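Local coordinates for DNA repair protein RAD2 (Saccharomyces cerevisiae, PDB 4Q0W) that cuts single-stranded DNA beside UV lesions, bulky adducts and cross-links in nucleotide excision repair, through a nuclease core that binds magnesium ions, which probably take part in the reaction, at residues M170-L184 with P320-G332. Residues are numbered along the deposited sequence; the frame is centred on the assembly and turned at random.
With CA (calcium ion), chain E.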
loop_
_atom_site.group_PDB
_atom_site.type_symbol
_atom_site.label_atom_id
_atom_site.label_comp_id
_atom_site.label_asym_id
_atom_site.label_seq_id
_atom_site.Cartn_x
_atom_site.Cartn_y
_atom_site.Cartn_z
ATOM N N MET A 170 9.074 18.970 -29.976
ATOM C CA MET A 170 8.366 17.862 -29.346
ATOM C C MET A 170 7.992 18.195 -27.899
ATOM O O MET A 170 7.083 18.994 -27.666
ATOM C CB MET A 170 9.195 16.575 -29.439
ATOM C CG MET A 170 9.225 15.977 -30.847
ATOM S SD MET A 170 7.660 15.138 -31.232
ATOM C CE MET A 170 7.940 14.697 -32.956
ATOM N N GLU A 171 8.674 17.582 -26.929
ATOM C CA GLU A 171 8.314 17.780 -25.523
ATOM C C GLU A 171 8.850 19.094 -24.943
ATOM O O GLU A 171 10.016 19.451 -25.131
ATOM C CB GLU A 171 8.758 16.593 -24.670
ATOM C CG GLU A 171 7.785 15.423 -24.741
ATOM C CD GLU A 171 8.407 14.120 -24.298
ATOM O OE1 GLU A 171 9.426 13.728 -24.905
ATOM O OE2 GLU A 171 7.882 13.496 -23.348
ATOM N N ALA A 172 7.985 19.811 -24.237
ATOM C CA ALA A 172 8.366 21.099 -23.660
ATOM C C ALA A 172 9.505 20.976 -22.638
ATOM O O ALA A 172 10.428 21.794 -22.644
ATOM C CB ALA A 172 7.157 21.774 -23.049
ATOM N N GLU A 173 9.445 19.956 -21.780
ATOM C CA GLU A 173 10.458 19.777 -20.736
ATOM C C GLU A 173 11.838 19.582 -21.338
ATOM O O GLU A 173 12.826 20.080 -20.800
ATOM C CB GLU A 173 10.154 18.569 -19.833
ATOM C CG GLU A 173 8.713 18.403 -19.447
ATOM C CD GLU A 173 8.002 17.433 -20.358
ATOM O OE1 GLU A 173 7.313 17.888 -21.299
ATOM O OE2 GLU A 173 8.147 16.211 -20.137
ATOM N N ALA A 174 11.909 18.837 -22.439
ATOM C CA ALA A 174 13.187 18.638 -23.117
ATOM C C ALA A 174 13.719 19.973 -23.616
ATOM O O ALA A 174 14.897 20.293 -23.444
ATOM C CB ALA A 174 13.052 17.641 -24.269
ATOM N N GLN A 175 12.848 20.753 -24.239
ATOM C CA GLN A 175 13.256 22.063 -24.742
ATOM C C GLN A 175 13.679 22.983 -23.597
ATOM O O GLN A 175 14.649 23.737 -23.730
ATOM C CB GLN A 175 12.134 22.705 -25.552
ATOM C CG GLN A 175 12.518 24.064 -26.156
ATOM C CD GLN A 175 13.494 23.914 -27.308
ATOM O OE1 GLN A 175 13.210 23.208 -28.283
ATOM N NE2 GLN A 175 14.650 24.560 -27.199
ATOM N N CYS A 176 12.980 22.913 -22.462
ATOM C CA CYS A 176 13.380 23.719 -21.295
ATOM C C CYS A 176 14.811 23.390 -20.864
ATOM O O CYS A 176 15.622 24.289 -20.631
ATOM C CB CYS A 176 12.421 23.522 -20.114
ATOM S SG CYS A 176 10.746 24.222 -20.353
ATOM N N ALA A 177 15.121 22.099 -20.772
ATOM C CA ALA A 177 16.469 21.665 -20.378
ATOM C C ALA A 177 17.522 22.219 -21.342
ATOM O O ALA A 177 18.620 22.619 -20.930
ATOM C CB ALA A 177 16.542 20.131 -20.318
ATOM N N GLU A 178 17.178 22.246 -22.624
ATOM C CA GLU A 178 18.081 22.767 -23.644
ATOM C C GLU A 178 18.298 24.275 -23.462
ATOM O O GLU A 178 19.430 24.758 -23.569
ATOM C CB GLU A 178 17.543 22.449 -25.049
ATOM C CG GLU A 178 18.349 23.044 -26.204
ATOM C CD GLU A 178 19.684 22.337 -26.460
ATOM O OE1 GLU A 178 20.003 21.347 -25.768
ATOM O OE2 GLU A 178 20.422 22.779 -27.362
ATOM N N LEU A 179 17.223 25.012 -23.172
ATOM C CA LEU A 179 17.346 26.447 -22.929
ATOM C C LEU A 179 18.314 26.723 -21.781
ATOM O O LEU A 179 19.146 27.641 -21.852
ATOM C CB LEU A 179 15.984 27.071 -22.612
ATOM C CG LEU A 179 14.910 27.040 -23.695
ATOM C CD1 LEU A 179 13.741 27.939 -23.282
ATOM C CD2 LEU A 179 15.468 27.451 -25.064
ATOM N N LEU A 180 18.205 25.932 -20.719
ATOM C CA LEU A 180 19.088 26.113 -19.576
ATOM C C LEU A 180 20.528 25.782 -19.973
ATOM O O LEU A 180 21.442 26.557 -19.694
ATOM C CB LEU A 180 18.633 25.261 -18.386
ATOM C CG LEU A 180 19.466 25.380 -17.104
ATOM C CD1 LEU A 180 19.472 26.815 -16.548
ATOM C CD2 LEU A 180 18.971 24.401 -16.047
ATOM N N GLN A 181 20.724 24.652 -20.655
ATOM C CA GLN A 181 22.073 24.234 -21.063
ATOM C C GLN A 181 22.776 25.294 -21.922
ATOM O O GLN A 181 23.994 25.444 -21.855
ATOM C CB GLN A 181 22.033 22.882 -21.789
ATOM N N LEU A 182 21.998 26.043 -22.700
ATOM C CA LEU A 182 22.551 27.085 -23.559
ATOM C C LEU A 182 22.578 28.436 -22.864
ATOM O O LEU A 182 22.828 29.457 -23.505
ATOM C CB LEU A 182 21.728 27.206 -24.834
ATOM C CG LEU A 182 21.681 25.977 -25.733
ATOM C CD1 LEU A 182 20.563 26.113 -26.745
ATOM C CD2 LEU A 182 23.019 25.811 -26.433
ATOM N N ASN A 183 22.302 28.439 -21.563
ATOM C CA ASN A 183 22.278 29.674 -20.772
ATOM C C ASN A 183 21.311 30.743 -21.315
ATOM O O ASN A 183 21.549 31.946 -21.187
ATOM C CB ASN A 183 23.696 30.237 -20.613
ATOM C CG ASN A 183 23.783 31.318 -19.553
ATOM O OD1 ASN A 183 23.196 31.196 -18.469
ATOM N ND2 ASN A 183 24.505 32.392 -19.864
ATOM N N LEU A 184 20.216 30.301 -21.924
ATOM C CA LEU A 184 19.187 31.229 -22.379
ATOM C C LEU A 184 18.240 31.577 -21.229
ATOM O O LEU A 184 17.532 32.593 -21.281
ATOM C CB LEU A 184 18.421 30.639 -23.559
ATOM C CG LEU A 184 19.266 30.366 -24.808
ATOM C CD1 LEU A 184 18.402 29.881 -25.968
ATOM C CD2 LEU A 184 20.055 31.610 -25.211
ATOM N N PRO A 320 16.716 14.155 -27.291
ATOM C CA PRO A 320 15.368 14.542 -27.710
ATOM C C PRO A 320 15.425 15.544 -28.866
ATOM O O PRO A 320 16.444 16.194 -29.108
ATOM C CB PRO A 320 14.802 15.224 -26.462
ATOM C CG PRO A 320 16.022 15.837 -25.804
ATOM C CD PRO A 320 17.125 14.823 -26.040
ATOM N N GLU A 321 14.323 15.660 -29.581
ATOM C CA GLU A 321 14.235 16.616 -30.664
ATOM C C GLU A 321 13.969 17.977 -30.030
ATOM O O GLU A 321 12.867 18.224 -29.545
ATOM C CB GLU A 321 13.074 16.207 -31.562
ATOM C CG GLU A 321 13.094 16.746 -32.972
ATOM C CD GLU A 321 11.914 16.227 -33.779
ATOM O OE1 GLU A 321 11.646 15.001 -33.713
ATOM O OE2 GLU A 321 11.250 17.045 -34.457
ATOM N N VAL A 322 14.985 18.839 -29.995
ATOM C CA VAL A 322 14.838 20.189 -29.443
ATOM C C VAL A 322 15.396 21.222 -30.423
ATOM O O VAL A 322 16.171 20.880 -31.316
ATOM C CB VAL A 322 15.558 20.359 -28.067
ATOM C CG1 VAL A 322 14.932 19.466 -26.994
ATOM C CG2 VAL A 322 17.060 20.081 -28.195
ATOM N N ASP A 323 14.998 22.481 -30.253
ATOM C CA ASP A 323 15.579 23.581 -31.014
ATOM C C ASP A 323 16.884 24.033 -30.351
ATOM O O ASP A 323 16.907 24.327 -29.149
ATOM C CB ASP A 323 14.581 24.740 -31.084
ATOM C CG ASP A 323 15.092 25.907 -31.911
ATOM O OD1 ASP A 323 16.312 25.968 -32.181
ATOM O OD2 ASP A 323 14.269 26.769 -32.278
ATOM N N HIS A 324 17.968 24.080 -31.127
ATOM C CA HIS A 324 19.296 24.372 -30.581
ATOM C C HIS A 324 19.716 25.833 -30.758
ATOM O O HIS A 324 20.841 26.211 -30.414
ATOM C CB HIS A 324 20.341 23.454 -31.217
ATOM C CG HIS A 324 20.071 22.000 -31.001
ATOM N ND1 HIS A 324 20.573 21.303 -29.923
ATOM C CD2 HIS A 324 19.338 21.114 -31.715
ATOM C CE1 HIS A 324 20.164 20.048 -29.986
ATOM N NE2 HIS A 324 19.414 19.906 -31.064
ATOM N N ASP A 325 18.807 26.641 -31.295
ATOM C CA ASP A 325 19.029 28.077 -31.512
ATOM C C ASP A 325 19.587 28.771 -30.262
ATOM O O ASP A 325 19.073 28.595 -29.154
ATOM C CB ASP A 325 17.705 28.716 -31.950
ATOM C CG ASP A 325 17.826 30.203 -32.263
ATOM O OD1 ASP A 325 18.931 30.776 -32.175
ATOM O OD2 ASP A 325 16.792 30.798 -32.615
ATOM N N THR A 326 20.652 29.546 -30.442
ATOM C CA THR A 326 21.277 30.259 -29.324
ATOM C C THR A 326 20.881 31.744 -29.230
ATOM O O THR A 326 21.389 32.468 -28.379
ATOM C CB THR A 326 22.811 30.149 -29.379
ATOM O OG1 THR A 326 23.283 30.714 -30.606
ATOM C CG2 THR A 326 23.248 28.685 -29.300
ATOM N N THR A 327 19.978 32.192 -30.097
ATOM C CA THR A 327 19.493 33.570 -30.037
ATOM C C THR A 327 18.812 33.844 -28.698
ATOM O O THR A 327 17.845 33.166 -28.336
ATOM C CB THR A 327 18.470 33.851 -31.137
ATOM O OG1 THR A 327 19.026 33.514 -32.412
ATOM C CG2 THR A 327 18.069 35.321 -31.121
ATOM N N PRO A 328 19.305 34.848 -27.957
ATOM C CA PRO A 328 18.702 35.156 -26.654
ATOM C C PRO A 328 17.241 35.613 -26.779
ATOM O O PRO A 328 16.829 36.134 -27.821
ATOM C CB PRO A 328 19.580 36.300 -26.124
ATOM C CG PRO A 328 20.898 36.147 -26.857
ATOM C CD PRO A 328 20.499 35.670 -28.229
ATOM N N PHE A 329 16.457 35.402 -25.726
ATOM C CA PHE A 329 15.076 35.866 -25.724
ATOM C C PHE A 329 15.005 37.363 -25.429
ATOM O O PHE A 329 15.892 37.920 -24.772
ATOM C CB PHE A 329 14.239 35.049 -24.740
ATOM C CG PHE A 329 14.135 33.599 -25.125
ATOM C CD1 PHE A 329 13.302 33.206 -26.161
ATOM C CD2 PHE A 329 14.907 32.635 -24.486
ATOM C CE1 PHE A 329 13.217 31.868 -26.543
ATOM C CE2 PHE A 329 14.829 31.298 -24.866
ATOM C CZ PHE A 329 13.978 30.920 -25.897
ATOM N N VAL A 330 13.963 38.010 -25.941
ATOM C CA VAL A 330 13.734 39.427 -25.673
ATOM C C VAL A 330 12.437 39.585 -24.898
ATOM O O VAL A 330 11.396 39.064 -25.303
ATOM C CB VAL A 330 13.684 40.230 -26.973
ATOM N N TRP A 331 12.505 40.277 -23.767
ATOM C CA TRP A 331 11.313 40.562 -22.990
ATOM C C TRP A 331 10.769 41.948 -23.340
ATOM O O TRP A 331 11.523 42.919 -23.416
ATOM C CB TRP A 331 11.609 40.446 -21.498
ATOM C CG TRP A 331 11.779 39.012 -21.066
ATOM C CD1 TRP A 331 10.838 38.214 -20.484
ATOM C CD2 TRP A 331 12.953 38.202 -21.222
ATOM N NE1 TRP A 331 11.358 36.958 -20.255
ATOM C CE2 TRP A 331 12.658 36.927 -20.694
ATOM C CE3 TRP A 331 14.230 38.435 -21.742
ATOM C CZ2 TRP A 331 13.595 35.892 -20.672
ATOM C CZ3 TRP A 331 15.159 37.404 -21.722
ATOM C CH2 TRP A 331 14.833 36.148 -21.194
ATOM N N GLY A 332 9.465 42.030 -23.573
ATOM C CA GLY A 332 8.836 43.308 -23.834
ATOM C C GLY A 332 8.201 43.849 -22.569
ATOM O O GLY A 332 8.392 43.301 -21.480
HETATM CA CA CA E . 6.973 14.337 -19.988
HETATM O O HOH W 1 10.980 19.455 -27.818
HETATM O O HOH W 2 17.700 34.436 -23.396
HETATM O O HOH W 3 5.018 13.580 -18.686
HETATM O O HOH W 4 4.853 15.402 -20.037
#
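L184 and F329 bury more surface than any other residues of the contact, their side chains crossing at about a right angle with L184 CB 3.9 Å from F329 CE2. With L184 CG anti to the carbonyl carbon (chi1 -62°), its methyls reach the backbone carbonyls of the loop, CD1 lying 3.5 Å from D325 O and CD2 equally near T326 O. L179 CD2 meets F329 at the ring edge, in plane, 3.9 Å from CZ. Helix 172-181 packs on the mixed sheet of the PIN-like nuclease core, Q175 and L179 on I166 and C176 on V74, and the segment linking helices 311-318 and 336-347 runs along the helix. At the N-terminal end of the helix E173 OE2 binds the calcium ion at 2.2 Å, together with D194. A Schellman motif with N183 at C-prime closes the other end, turning L184 toward the linker. Midway, the Q175 amide grips the D323 backbone twice: D323 N donates to OE1 (2.8 Å, 170°) and NE2 donates to D323 O (3.0 Å, 171°), both in the carbonyl plane of the acceptor. Nearby, V322 CG1 rests 3.8 Å from A174 CB, and CG2 3.8 Å from E178 CG.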